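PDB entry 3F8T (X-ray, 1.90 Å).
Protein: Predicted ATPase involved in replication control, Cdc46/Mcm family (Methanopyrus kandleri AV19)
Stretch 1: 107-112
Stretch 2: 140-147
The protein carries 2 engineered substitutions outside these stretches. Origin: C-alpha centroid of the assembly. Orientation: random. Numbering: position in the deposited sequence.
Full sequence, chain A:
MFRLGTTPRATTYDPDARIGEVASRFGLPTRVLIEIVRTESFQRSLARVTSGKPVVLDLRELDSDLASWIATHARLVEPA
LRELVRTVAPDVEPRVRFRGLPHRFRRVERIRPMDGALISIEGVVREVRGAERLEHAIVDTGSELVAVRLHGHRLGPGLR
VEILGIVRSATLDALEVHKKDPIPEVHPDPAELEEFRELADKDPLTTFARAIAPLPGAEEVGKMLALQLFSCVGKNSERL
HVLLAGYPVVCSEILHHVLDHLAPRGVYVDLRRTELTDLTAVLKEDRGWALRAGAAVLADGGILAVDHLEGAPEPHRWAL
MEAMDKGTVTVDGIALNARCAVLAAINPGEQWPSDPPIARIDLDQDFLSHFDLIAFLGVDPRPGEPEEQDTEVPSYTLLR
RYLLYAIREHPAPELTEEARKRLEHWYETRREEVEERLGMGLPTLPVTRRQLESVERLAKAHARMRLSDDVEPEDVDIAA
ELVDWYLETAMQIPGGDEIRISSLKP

Stretch 1, residues 107-112: RVERIR
Stretch 2 140-147: DTGSELVA

This is a small, largely polar contact in which the carboxylate of Glu-144 reaches out of a turn to bind the backbone of an irregular segment, with two waters and one apolar pair completing it. Stretch 1 has no regular strand; only Arg-112, at its end, enters a 3-10 turn. Val-108 is extended (phi/psi -66/128), Glu-109 bends (-86/-21), Arg-110 extends again (-138/105) and Ile-111 bends (-81/-26). Arg-107 has positive phi (50/50).

Stretch 2 makes a turn and then enters a strand at 145-147. The turn is closed by Thr-141 N to Glu-144 O, 3.0 Å, and by Gly-142 N to Asp-140 OD1, 2.9 Å. Gly-142 sits at 115/-58, where a CB would jam against the carbonyl O of Thr-141. Ser-143 follows at -104/-16 and Glu-144 is extended at -148/165.

The two chains run in the same general sense. Glu-109 CA lies 6.5 Å from Ser-143 CA, Arg-110 CA 7.1 Å from Glu-144 CA, and Ile-111 CA 7.6 Å from Val-146 CA. Side chains fill these gaps, and 353 Å² is buried in total.

Glu-144 points toward stretch 1 with chi1 p and chi2 t. Its OE2 accepts the one direct hydrogen bond across the contact, from Ile-111 N at 2.9 Å, with an N-H...O angle of 148°. Glu-109 O is 3.3 Å from Glu-144 OE2, but both are acceptors and do not bond.

Water 1 ties three groups together. It donates to Val-108 O at 2.9 Å and to Glu-144 OE2 at 2.6 Å, and accepts from Thr-141 OG1 at 2.6 Å. Thr-141 is p and faces stretch 1. Water 2 accepts from Arg-112 N at 2.9 Å and donates to Glu-144 OE1 at 2.9 Å, so each carboxylate oxygen is served by a water.

Arg-110 starts away from stretch 2, but its side chain (m, m, t, chi4 97°) folds back. Its NE is 4.0 Å from Glu-144 OE1. That oxygen lies well out of the guanidinium plane, so the attraction is between charges only. Ser-143 CB meets the guanidinium edge, 3.7 Å from Arg-110 NH2. Ser-143 is m.

The apolar part is buried. Ile-111 (chi1 p, chi2 141°, between wells) and Val-146 (chi1 174°, t) point toward each other's stretches, and Ile-111 CD1 packs 3.9 Å from Val-146 CG1.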

# COMPACT_ATOMS: atom_id res chain seq x y z
N ARG A 107 -1.60 18.04 2.95
CA ARG A 107 -1.10 17.18 1.88
C ARG A 107 -0.36 17.96 0.80
O ARG A 107 -0.65 17.82 -0.40
CB ARG A 107 -2.24 16.36 1.26
CG ARG A 107 -2.91 15.43 2.25
CD ARG A 107 -4.18 14.83 1.66
NE ARG A 107 -4.91 14.06 2.67
CZ ARG A 107 -5.90 14.54 3.43
NH1 ARG A 107 -6.32 15.80 3.28
NH2 ARG A 107 -6.47 13.75 4.32
N VAL A 108 0.57 18.79 1.24
CA VAL A 108 1.35 19.67 0.37
C VAL A 108 2.25 18.85 -0.55
O VAL A 108 3.00 17.98 -0.11
CB VAL A 108 2.18 20.68 1.22
CG1 VAL A 108 3.26 21.34 0.38
CG2 VAL A 108 1.26 21.74 1.83
N GLU A 109 2.15 19.14 -1.85
CA GLU A 109 2.88 18.39 -2.86
C GLU A 109 4.29 18.92 -3.11
O GLU A 109 5.14 18.19 -3.62
CB GLU A 109 2.06 18.35 -4.15
CG GLU A 109 0.74 17.60 -3.99
CD GLU A 109 -0.01 17.42 -5.30
OE1 GLU A 109 0.63 17.49 -6.37
OE2 GLU A 109 -1.24 17.19 -5.25
N ARG A 110 4.53 20.19 -2.74
CA ARG A 110 5.84 20.84 -2.89
C ARG A 110 6.15 21.67 -1.64
O ARG A 110 5.60 22.74 -1.48
CB ARG A 110 5.89 21.74 -4.14
CG ARG A 110 5.90 20.99 -5.47
CD ARG A 110 7.06 20.00 -5.54
NE ARG A 110 6.86 19.01 -6.60
CZ ARG A 110 7.39 19.10 -7.81
NH1 ARG A 110 8.17 20.13 -8.12
NH2 ARG A 110 7.14 18.17 -8.71
N ILE A 111 7.04 21.19 -0.78
CA ILE A 111 7.22 21.83 0.55
C ILE A 111 8.12 23.08 0.57
O ILE A 111 7.98 23.93 1.44
CB ILE A 111 7.72 20.84 1.65
CG1 ILE A 111 9.17 20.40 1.40
CG2 ILE A 111 6.77 19.63 1.77
CD1 ILE A 111 10.00 20.29 2.69
N ARG A 112 9.04 23.19 -0.38
CA ARG A 112 10.04 24.27 -0.33
C ARG A 112 9.43 25.69 -0.32
O ARG A 112 9.86 26.54 0.46
CB ARG A 112 11.08 24.10 -1.45
CG ARG A 112 12.35 24.93 -1.28
CD ARG A 112 13.46 24.42 -2.18
NE ARG A 112 14.57 25.37 -2.28
CZ ARG A 112 15.81 25.05 -2.63
NH1 ARG A 112 16.14 23.79 -2.90
NH2 ARG A 112 16.74 26.00 -2.70
N ASP A 140 8.23 9.91 0.52
CA ASP A 140 7.76 10.08 -0.86
C ASP A 140 6.30 10.54 -0.82
O ASP A 140 5.40 9.76 -0.50
CB ASP A 140 7.90 8.75 -1.63
CG ASP A 140 7.33 8.81 -3.06
OD1 ASP A 140 6.99 9.90 -3.58
OD2 ASP A 140 7.22 7.72 -3.66
N THR A 141 6.08 11.82 -1.14
CA THR A 141 4.72 12.38 -1.12
C THR A 141 4.02 12.28 -2.49
O THR A 141 2.93 12.82 -2.69
CB THR A 141 4.70 13.84 -0.64
OG1 THR A 141 5.50 14.64 -1.51
CG2 THR A 141 5.25 13.96 0.77
N GLY A 142 4.63 11.57 -3.43
CA GLY A 142 4.03 11.40 -4.75
C GLY A 142 4.87 12.06 -5.83
O GLY A 142 5.31 11.39 -6.76
N SER A 143 5.10 13.37 -5.70
CA SER A 143 5.91 14.08 -6.70
C SER A 143 7.32 14.41 -6.24
O SER A 143 8.18 14.73 -7.07
CB SER A 143 5.22 15.37 -7.17
OG SER A 143 3.84 15.14 -7.39
N GLU A 144 7.58 14.32 -4.93
CA GLU A 144 8.89 14.65 -4.40
C GLU A 144 9.23 13.81 -3.18
O GLU A 144 8.35 13.19 -2.58
CB GLU A 144 8.97 16.15 -4.04
CG GLU A 144 8.12 16.56 -2.84
CD GLU A 144 8.26 18.02 -2.48
OE1 GLU A 144 9.00 18.76 -3.18
OE2 GLU A 144 7.62 18.45 -1.50
N LEU A 145 10.50 13.82 -2.81
CA LEU A 145 10.95 13.18 -1.57
C LEU A 145 11.21 14.28 -0.54
O LEU A 145 11.91 15.25 -0.83
CB LEU A 145 12.19 12.34 -1.82
CG LEU A 145 12.07 11.26 -2.90
CD1 LEU A 145 13.43 10.58 -3.10
CD2 LEU A 145 10.98 10.25 -2.56
N VAL A 146 10.65 14.12 0.65
CA VAL A 146 10.66 15.17 1.67
C VAL A 146 11.49 14.73 2.87
O VAL A 146 11.26 13.66 3.42
CB VAL A 146 9.22 15.52 2.12
CG1 VAL A 146 9.23 16.52 3.29
CG2 VAL A 146 8.42 16.06 0.94
N ALA A 147 12.47 15.55 3.27
CA ALA A 147 13.26 15.23 4.46
C ALA A 147 12.48 15.66 5.69
O ALA A 147 11.87 16.74 5.68
CB ALA A 147 14.64 15.94 4.41
O HOH W 1 5.68 16.98 -0.46
O HOH W 2 9.62 21.51 -2.67